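Local coordinates for DegV domain-containing protein spr0652 (Streptococcus pneumoniae, PDB 6CNG) that binds linoleic acid, and probably other long-chain fatty acids, and may take part in lipid transport or fatty acid metabolism, at residues Ile25-Pro39 / Gly142-Ile156. Residues are numbered along the deposited sequence; the frame is centred on the assembly and turned at random. Where two conformers were deposited one is given.
Sequences IIADSGCDYRQLPTP and GGEVDLLVEKLNDLI. With NA (sodium ion), chain D.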
ATOM      1  N   ILE A  25      -9.137   2.701  12.754  1.00 13.53           N
ATOM      2  CA  ILE A  25      -8.207   2.908  11.654  1.00 14.15           C
ATOM      3  C   ILE A  25      -8.779   2.171  10.455  1.00 14.82           C
ATOM      4  O   ILE A  25      -8.943   0.946  10.491  1.00 12.58           O
ATOM      5  CB  ILE A  25      -6.800   2.393  11.995  1.00 13.67           C
ATOM      6  CG1 ILE A  25      -6.231   3.153  13.187  1.00 12.25           C
ATOM      7  CG2 ILE A  25      -5.895   2.536  10.788  1.00 16.67           C
ATOM      8  CD1 ILE A  25      -4.962   2.527  13.740  1.00 14.72           C
ATOM      9  N   ILE A  26      -9.086   2.923   9.406  1.00 14.73           N
ATOM     10  CA  ILE A  26      -9.681   2.397   8.183  1.00 14.00           C
ATOM     11  C   ILE A  26      -8.665   2.547   7.065  1.00 11.56           C
ATOM     12  O   ILE A  26      -7.961   3.548   6.989  1.00 14.50           O
ATOM     13  CB  ILE A  26     -10.984   3.138   7.826  1.00 14.04           C
ATOM     14  CG1 ILE A  26     -11.880   3.262   9.046  1.00 15.32           C
ATOM     15  CG2 ILE A  26     -11.697   2.401   6.722  1.00 21.15           C
ATOM     16  CD1 ILE A  26     -13.148   4.019   8.815  1.00 15.87           C
ATOM     17  N   ALA A  27      -8.562   1.534   6.227  1.00 13.54           N
ATOM     18  CA  ALA A  27      -7.692   1.608   5.069  1.00 16.36           C
ATOM     19  C   ALA A  27      -8.359   0.881   3.918  1.00 13.62           C
ATOM     20  O   ALA A  27      -9.149  -0.026   4.131  1.00 17.12           O
ATOM     21  CB  ALA A  27      -6.318   0.971   5.343  1.00 16.00           C
ATOM     22  N   ASP A  28      -8.052   1.285   2.699  1.00 14.46           N
ATOM     23  CA  ASP A  28      -8.506   0.492   1.564  1.00 11.62           C
ATOM     24  C   ASP A  28      -7.541  -0.682   1.310  1.00 12.68           C
ATOM     25  O   ASP A  28      -6.494  -0.807   1.946  1.00 16.18           O
ATOM     26  CB  ASP A  28      -8.728   1.397   0.348  1.00 12.44           C
ATOM     27  CG  ASP A  28      -7.456   2.071  -0.144  1.00 13.65           C
ATOM     28  OD1 ASP A  28      -6.381   1.414  -0.124  1.00 16.47           O
ATOM     29  OD2 ASP A  28      -7.539   3.244  -0.581  1.00 16.70           O
ATOM     30  N   SER A  29      -7.896  -1.556   0.364  1.00 13.18           N
ATOM     31  CA  SER A  29      -7.117  -2.777   0.140  1.00 16.94           C
ATOM     32  C   SER A  29      -5.791  -2.554  -0.648  1.00 17.81           C
ATOM     33  O   SER A  29      -5.134  -3.536  -1.039  1.00 21.73           O
ATOM     34  CB  SER A  29      -8.014  -3.870  -0.436  1.00 14.93           C
ATOM     35  OG  SER A  29      -8.436  -3.578  -1.731  1.00 16.65           O
ATOM     36  N   GLY A  30      -5.364  -1.301  -0.824  1.00 16.15           N
ATOM     37  CA  GLY A  30      -3.978  -0.988  -1.091  1.00 18.61           C
ATOM     38  C   GLY A  30      -3.073  -1.165   0.108  1.00 15.37           C
ATOM     39  O   GLY A  30      -1.850  -1.122  -0.051  1.00 18.14           O
ATOM     40  N   CYS A  31      -3.660  -1.313   1.302  1.00 15.96           N
ATOM     41  CA  CYS A  31      -2.991  -1.777   2.513  1.00 15.82           C
ATOM     42  C   CYS A  31      -3.045  -3.297   2.552  1.00 16.02           C
ATOM     43  O   CYS A  31      -4.074  -3.904   2.262  1.00 15.93           O
ATOM     44  CB  CYS A  31      -3.707  -1.235   3.753  1.00 17.65           C
ATOM     45  SG  CYS A  31      -3.147  -1.820   5.373  1.00 16.40           S
ATOM     46  N   ASP A  32      -1.939  -3.905   2.926  1.00 17.32           N
ATOM     47  CA  ASP A  32      -1.843  -5.348   2.873  1.00 15.05           C
ATOM     48  C   ASP A  32      -2.351  -6.047   4.118  1.00 16.11           C
ATOM     49  O   ASP A  32      -2.515  -7.264   4.075  1.00 18.36           O
ATOM     50  CB  ASP A  32      -0.385  -5.728   2.618  1.00 18.80           C
ATOM     51  CG  ASP A  32       0.181  -5.024   1.400  1.00 16.52           C
ATOM     52  OD1 ASP A  32      -0.315  -5.250   0.296  1.00 16.44           O
ATOM     53  OD2 ASP A  32       1.084  -4.209   1.567  1.00 16.55           O
ATOM     54  N   TYR A  33      -2.602  -5.320   5.207  1.00 13.85           N
ATOM     55  CA  TYR A  33      -3.129  -5.910   6.429  1.00 14.25           C
ATOM     56  C   TYR A  33      -4.589  -6.312   6.246  1.00 11.93           C
ATOM     57  O   TYR A  33      -5.406  -5.524   5.768  1.00 14.07           O
ATOM     58  CB  TYR A  33      -3.045  -4.896   7.578  1.00 14.50           C
ATOM     59  CG  TYR A  33      -1.662  -4.616   8.113  1.00 13.35           C
ATOM     60  CD1 TYR A  33      -0.784  -5.637   8.403  1.00 15.81           C
ATOM     61  CD2 TYR A  33      -1.242  -3.325   8.323  1.00 13.53           C
ATOM     62  CE1 TYR A  33       0.477  -5.366   8.895  1.00 19.53           C
ATOM     63  CE2 TYR A  33       0.004  -3.045   8.809  1.00 18.11           C
ATOM     64  CZ  TYR A  33       0.864  -4.061   9.098  1.00 18.67           C
ATOM     65  OH  TYR A  33       2.119  -3.740   9.586  1.00 25.45           O
ATOM     66  N   ARG A  34      -4.924  -7.535   6.664  1.00 18.05           N
ATOM     67  CA  ARG A  34      -6.315  -7.876   6.943  1.00 19.76           C
ATOM     68  C   ARG A  34      -6.631  -7.741   8.426  1.00 20.65           C
ATOM     69  O   ARG A  34      -7.755  -7.388   8.795  1.00 19.74           O
ATOM     70  CB  ARG A  34      -6.646  -9.301   6.475  1.00 23.33           C
ATOM     71  CG  ARG A  34      -6.013  -9.776   5.148  1.00 23.39           C
ATOM     72  CD  ARG A  34      -6.533  -9.014   3.965  1.00 25.40           C
ATOM     73  NE  ARG A  34      -6.476  -9.812   2.747  1.00 32.01           N
ATOM     74  CZ  ARG A  34      -6.907  -9.394   1.562  1.00 31.45           C
ATOM     75  NH1 ARG A  34      -7.416  -8.180   1.433  1.00 27.01           N
ATOM     76  NH2 ARG A  34      -6.836 -10.191   0.508  1.00 28.44           N
ATOM     77  N   GLN A  35      -5.627  -7.982   9.263  1.00 20.09           N
ATOM     78  CA  GLN A  35      -5.689  -7.761  10.691  1.00 16.88           C
ATOM     79  C   GLN A  35      -4.499  -6.898  11.054  1.00 16.55           C
ATOM     80  O   GLN A  35      -3.397  -7.140  10.575  1.00 20.22           O
ATOM     81  CB  GLN A  35      -5.543  -9.084  11.469  1.00 17.36           C
ATOM     82  CG  GLN A  35      -6.614 -10.139  11.193  1.00 22.62           C
ATOM     83  CD  GLN A  35      -6.337 -11.476  11.862  1.00 22.01           C
ATOM     84  OE1 GLN A  35      -7.135 -11.956  12.658  1.00 27.87           O
ATOM     85  NE2 GLN A  35      -5.218 -12.081  11.531  1.00 23.03           N
ATOM     86  N   LEU A  36      -4.716  -5.934  11.937  1.00 20.57           N
ATOM     87  CA  LEU A  36      -3.653  -5.046  12.381  1.00 20.29           C
ATOM     88  C   LEU A  36      -2.948  -5.697  13.542  1.00 13.03           C
ATOM     89  O   LEU A  36      -3.599  -6.015  14.531  1.00 18.83           O
ATOM     90  CB  LEU A  36      -4.254  -3.741  12.847  1.00 24.40           C
ATOM     91  CG  LEU A  36      -3.290  -2.581  13.068  1.00 27.67           C
ATOM     92  CD1 LEU A  36      -2.360  -2.380  11.911  1.00 25.98           C
ATOM     93  CD2 LEU A  36      -4.126  -1.366  13.273  1.00 24.15           C
ATOM     94  N   PRO A  37      -1.652  -5.967  13.460  1.00 15.83           N
ATOM     95  CA  PRO A  37      -0.978  -6.557  14.606  1.00 19.45           C
ATOM     96  C   PRO A  37      -1.211  -5.741  15.866  1.00 17.18           C
ATOM     97  O   PRO A  37      -1.024  -4.514  15.889  1.00 15.55           O
ATOM     98  CB  PRO A  37       0.492  -6.570  14.177  1.00 22.89           C
ATOM     99  CG  PRO A  37       0.467  -6.669  12.736  1.00 16.48           C
ATOM    100  CD  PRO A  37      -0.737  -5.863  12.313  1.00 14.77           C
ATOM    101  N   THR A  38      -1.669  -6.442  16.913  0.51 16.85           N
ATOM    102  CA  THR A  38      -1.854  -5.957  18.274  0.51 16.08           C
ATOM    103  C   THR A  38      -2.543  -4.600  18.318  0.51 14.07           C
ATOM    104  O   THR A  38      -1.906  -3.592  18.645  0.51 17.15           O
ATOM    105  CB  THR A  38      -0.501  -5.902  18.981  0.51 18.59           C
ATOM    106  OG1 THR A  38       0.247  -7.084  18.675  0.51 19.17           O
ATOM    107  CG2 THR A  38      -0.699  -5.823  20.465  0.51 18.01           C
ATOM    108  N   PRO A  39      -3.838  -4.535  18.025  1.00 12.17           N
ATOM    109  CA  PRO A  39      -4.517  -3.242  18.020  1.00 12.14           C
ATOM    110  C   PRO A  39      -4.510  -2.611  19.396  1.00 12.42           C
ATOM    111  O   PRO A  39      -4.632  -3.284  20.416  1.00 14.39           O
ATOM    112  CB  PRO A  39      -5.942  -3.569  17.574  1.00 14.59           C
ATOM    113  CG  PRO A  39      -6.019  -4.999  17.397  1.00 21.43           C
ATOM    114  CD  PRO A  39      -4.769  -5.655  17.862  1.00 17.63           C
ATOM    115  N   GLY A 142       0.743  -0.328  -0.649  1.00 13.17           N
ATOM    116  CA  GLY A 142       1.595  -1.410  -0.185  1.00 10.09           C
ATOM    117  C   GLY A 142       2.293  -1.107   1.125  1.00 10.16           C
ATOM    118  O   GLY A 142       1.701  -0.592   2.062  1.00 17.75           O
ATOM    119  N   GLY A 143       3.584  -1.451   1.196  1.00 10.25           N
ATOM    120  CA  GLY A 143       4.311  -1.405   2.456  1.00 14.14           C
ATOM    121  C   GLY A 143       4.301  -0.052   3.151  1.00 11.84           C
ATOM    122  O   GLY A 143       4.348   0.013   4.379  1.00 13.67           O
ATOM    123  N   GLU A 144       4.244   1.038   2.384  1.00 11.72           N
ATOM    124  CA  GLU A 144       4.241   2.354   3.007  1.00 10.33           C
ATOM    125  C   GLU A 144       2.918   2.638   3.692  1.00 10.65           C
ATOM    126  O   GLU A 144       2.888   3.201   4.787  1.00 15.65           O
ATOM    127  CB  GLU A 144       4.561   3.448   1.988  1.00 14.92           C
ATOM    128  CG  GLU A 144       5.017   4.687   2.693  1.00 14.28           C
ATOM    129  CD  GLU A 144       5.105   5.926   1.842  1.00 15.88           C
ATOM    130  OE1 GLU A 144       5.133   5.809   0.610  1.00 16.06           O
ATOM    131  OE2 GLU A 144       5.161   7.037   2.423  1.00 17.30           O
ATOM    132  N   VAL A 145       1.810   2.254   3.062  1.00 12.65           N
ATOM    133  CA  VAL A 145       0.519   2.343   3.729  1.00 11.24           C
ATOM    134  C   VAL A 145       0.510   1.471   4.971  1.00 10.22           C
ATOM    135  O   VAL A 145      -0.036   1.838   6.009  1.00 13.68           O
ATOM    136  CB  VAL A 145      -0.606   1.961   2.755  1.00 17.21           C
ATOM    137  CG1 VAL A 145      -1.888   1.871   3.474  1.00 17.26           C
ATOM    138  CG2 VAL A 145      -0.720   2.980   1.642  1.00 16.75           C
ATOM    139  N   ASP A 146       1.098   0.294   4.881  1.00 11.58           N
ATOM    140  CA  ASP A 146       1.165  -0.560   6.049  1.00 13.38           C
ATOM    141  C   ASP A 146       1.879   0.129   7.200  1.00 10.94           C
ATOM    142  O   ASP A 146       1.420   0.077   8.337  1.00 13.38           O
ATOM    143  CB  ASP A 146       1.865  -1.839   5.641  1.00 12.22           C
ATOM    144  CG  ASP A 146       1.139  -2.556   4.508  1.00 16.62           C
ATOM    145  OD1 ASP A 146      -0.057  -2.288   4.312  1.00 18.61           O
ATOM    146  OD2 ASP A 146       1.750  -3.389   3.802  1.00 17.23           O
ATOM    147  N   LEU A 147       3.020   0.765   6.926  1.00 11.56           N
ATOM    148  CA  LEU A 147       3.726   1.498   7.963  1.00 11.95           C
ATOM    149  C   LEU A 147       2.866   2.593   8.559  1.00 10.65           C
ATOM    150  O   LEU A 147       2.896   2.832   9.771  1.00 11.61           O
ATOM    151  CB  LEU A 147       4.970   2.122   7.370  1.00 12.41           C
ATOM    152  CG  LEU A 147       6.181   1.210   7.195  1.00 13.16           C
ATOM    153  CD1 LEU A 147       7.299   1.982   6.550  1.00 12.28           C
ATOM    154  CD2 LEU A 147       6.612   0.607   8.518  1.00 14.69           C
ATOM    155  N   LEU A 148       2.127   3.301   7.724  1.00 13.51           N
ATOM    156  CA  LEU A 148       1.306   4.381   8.246  1.00 12.39           C
ATOM    157  C   LEU A 148       0.262   3.846   9.195  1.00 10.63           C
ATOM    158  O   LEU A 148      -0.028   4.450  10.222  1.00 12.89           O
ATOM    159  CB  LEU A 148       0.597   5.102   7.117  1.00 11.72           C
ATOM    160  CG  LEU A 148       1.463   5.866   6.142  1.00 11.40           C
ATOM    161  CD1 LEU A 148       0.573   6.517   5.130  1.00 15.45           C
ATOM    162  CD2 LEU A 148       2.274   6.894   6.835  1.00 15.83           C
ATOM    163  N   VAL A 149      -0.336   2.721   8.847  1.00 13.41           N
ATOM    164  CA  VAL A 149      -1.355   2.140   9.702  1.00 15.90           C
ATOM    165  C   VAL A 149      -0.755   1.635  11.002  1.00 11.57           C
ATOM    166  O   VAL A 149      -1.319   1.829  12.079  1.00 12.60           O
ATOM    167  CB  VAL A 149      -2.076   1.053   8.897  1.00 14.70           C
ATOM    168  CG1 VAL A 149      -2.654   0.042   9.797  1.00 23.99           C
ATOM    169  CG2 VAL A 149      -3.131   1.715   8.062  1.00 16.46           C
ATOM    170  N   GLU A 150       0.392   0.983  10.926  1.00 11.26           N
ATOM    171  CA  GLU A 150       1.092   0.599  12.129  1.00 13.14           C
ATOM    172  C   GLU A 150       1.383   1.805  13.009  1.00 12.99           C
ATOM    173  O   GLU A 150       1.244   1.737  14.234  1.00 13.03           O
ATOM    174  CB  GLU A 150       2.392  -0.099  11.754  1.00 13.25           C
ATOM    175  CG  GLU A 150       3.306  -0.244  12.954  1.00 16.55           C
ATOM    176  CD  GLU A 150       4.547  -1.068  12.689  1.00 17.72           C
ATOM    177  OE1 GLU A 150       5.243  -1.421  13.665  1.00 18.13           O
ATOM    178  OE2 GLU A 150       4.804  -1.370  11.511  1.00 18.52           O
ATOM    179  N   LYS A 151       1.799   2.913  12.408  1.00 11.51           N
ATOM    180  CA  LYS A 151       2.142   4.075  13.196  1.00 11.24           C
ATOM    181  C   LYS A 151       0.916   4.697  13.832  1.00 13.26           C
ATOM    182  O   LYS A 151       0.966   5.139  14.979  1.00 14.79           O
ATOM    183  CB  LYS A 151       2.854   5.090  12.327  1.00 12.91           C
ATOM    184  CG  LYS A 151       3.238   6.340  13.089  1.00 12.32           C
ATOM    185  CD  LYS A 151       4.122   6.093  14.296  1.00 14.79           C
ATOM    186  CE  LYS A 151       5.367   5.348  13.947  1.00 18.26           C
ATOM    187  NZ  LYS A 151       6.459   5.501  14.951  1.00 29.17           N
ATOM    188  N   LEU A 152      -0.179   4.784  13.110  1.00 11.70           N
ATOM    189  CA  LEU A 152      -1.368   5.302  13.748  1.00 11.49           C
ATOM    190  C   LEU A 152      -1.682   4.495  15.000  1.00 14.86           C
ATOM    191  O   LEU A 152      -1.980   5.060  16.059  1.00 12.24           O
ATOM    192  CB  LEU A 152      -2.518   5.248  12.772  1.00 12.56           C
ATOM    193  CG  LEU A 152      -2.480   6.194  11.596  1.00 14.94           C
ATOM    194  CD1 LEU A 152      -3.545   5.889  10.609  1.00 15.77           C
ATOM    195  CD2 LEU A 152      -2.661   7.609  12.101  1.00 13.82           C
ATOM    196  N   ASN A 153      -1.582   3.169  14.900  1.00 11.84           N
ATOM    197  CA  ASN A 153      -1.836   2.314  16.042  1.00 11.62           C
ATOM    198  C   ASN A 153      -0.851   2.581  17.155  1.00 11.83           C
ATOM    199  O   ASN A 153      -1.230   2.678  18.320  1.00 14.07           O
ATOM    200  CB  ASN A 153      -1.746   0.852  15.615  1.00 15.37           C
ATOM    201  CG  ASN A 153      -2.362  -0.088  16.636  1.00 14.62           C
ATOM    202  OD1 ASN A 153      -3.537   0.045  16.969  1.00 13.81           O
ATOM    203  ND2 ASN A 153      -1.576  -1.039  17.128  1.00 16.34           N
ATOM    204  N   ASP A 154       0.429   2.655  16.819  1.00 15.53           N
ATOM    205  CA  ASP A 154       1.436   3.063  17.781  1.00 15.98           C
ATOM    206  C   ASP A 154       0.998   4.329  18.515  1.00 17.67           C
ATOM    207  O   ASP A 154       0.941   4.362  19.746  1.00 19.86           O
ATOM    208  CB  ASP A 154       2.745   3.339  17.044  1.00 18.27           C
ATOM    209  CG  ASP A 154       3.508   2.097  16.652  1.00 22.20           C
ATOM    210  OD1 ASP A 154       3.065   0.957  16.911  1.00 23.18           O
ATOM    211  OD2 ASP A 154       4.591   2.296  16.059  1.00 27.33           O
ATOM    212  N   LEU A 155       0.693   5.389  17.757  1.00 14.56           N
ATOM    213  CA  LEU A 155       0.380   6.686  18.350  1.00 15.24           C
ATOM    214  C   LEU A 155      -0.808   6.605  19.286  1.00 16.02           C
ATOM    215  O   LEU A 155      -0.828   7.298  20.303  1.00 17.68           O
ATOM    216  CB  LEU A 155       0.124   7.746  17.280  1.00 15.07           C
ATOM    217  CG  LEU A 155       1.215   7.929  16.231  1.00 15.80           C
ATOM    218  CD1 LEU A 155       0.682   8.623  15.049  1.00 14.42           C
ATOM    219  CD2 LEU A 155       2.387   8.666  16.782  1.00 18.62           C
ATOM    220  N   ILE A 156      -1.818   5.796  18.956  1.00 13.80           N
ATOM    221  CA  ILE A 156      -2.971   5.683  19.839  1.00 14.24           C
ATOM    222  C   ILE A 156      -2.611   4.932  21.106  1.00 16.25           C
ATOM    223  O   ILE A 156      -3.001   5.330  22.212  1.00 20.42           O
ATOM    224  CB  ILE A 156      -4.156   5.027  19.132  1.00 14.25           C
ATOM    225  CG1 ILE A 156      -4.637   5.874  17.976  1.00 14.32           C
ATOM    226  CG2 ILE A 156      -5.250   4.880  20.105  1.00 18.76           C
ATOM    227  CD1 ILE A 156      -5.603   5.154  17.033  1.00 11.92           C
TER
HETATM  228 NA    NA D 302       5.854   9.610   2.171  1.00 27.90          NA
HETATM  229  O   HOH W   1       3.843  10.087   1.254  1.00 20.67           O
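Val149 is a central bump of helix 143-156, and its two methyls fill separate hollows in segment 25-39. With CG1 anti to the backbone N (chi1 154°), that methyl presses on Leu36 CD1 at 3.2 Å, tighter than a usual carbon contact, and also meets the Tyr33 ring at CD2. The other methyl, CG2, settles between Ile25 and Ala27 on the strand, 4.0 Å from Ile25 CG2. Ile25 in turn projects from the strand toward the helix: its CD1 lodges against Leu152 CB, 3.8 Å away, and beside the backbone of Asn153, with Ile156 further along. Nearer the helix start, Val145 CG1 packs on Cys31 CB.

Polar groups hold both ends of this apolar seam. Asp146 reaches the loop just beyond the Asp28-Cys31 turn, where OD1 accepts from Asp32 N at 2.8 Å on its syn side, a little out of the carboxylate plane. The two carboxylates stand 74° apart in plane, yet Asp32 OD2 lies 2.5 Å from Asp146 OD2, so one acid probably carries a proton. Tyr33 brings its ring edge, at CE2, to Asp146 O, while Pro37 CD sits over one face, toward the rim. Gly142 N, at the N-cap position, donates to Gly30 O at 2.8 Å. At the far end Asn153 ND2 donates to Thr38 O at 3.0 Å, from above the carbonyl plane, and its OD1 accepts from Ala40 N.

Glu144, on the same helix, binds the sodium ion with Gln173 and Thr176. The helix packs antiparallel (176°) on strand 25-28, which pairs in parallel with strands 43-54 and 100-105, an alpha-on-beta layer of the DegV-family domain; Leu148 and Leu152 touch strand 100-105, helix 162-174 packs against Lys151, Leu152 and Leu155, and Asp146 and Leu147 reach strand 247-253 of the second sheet.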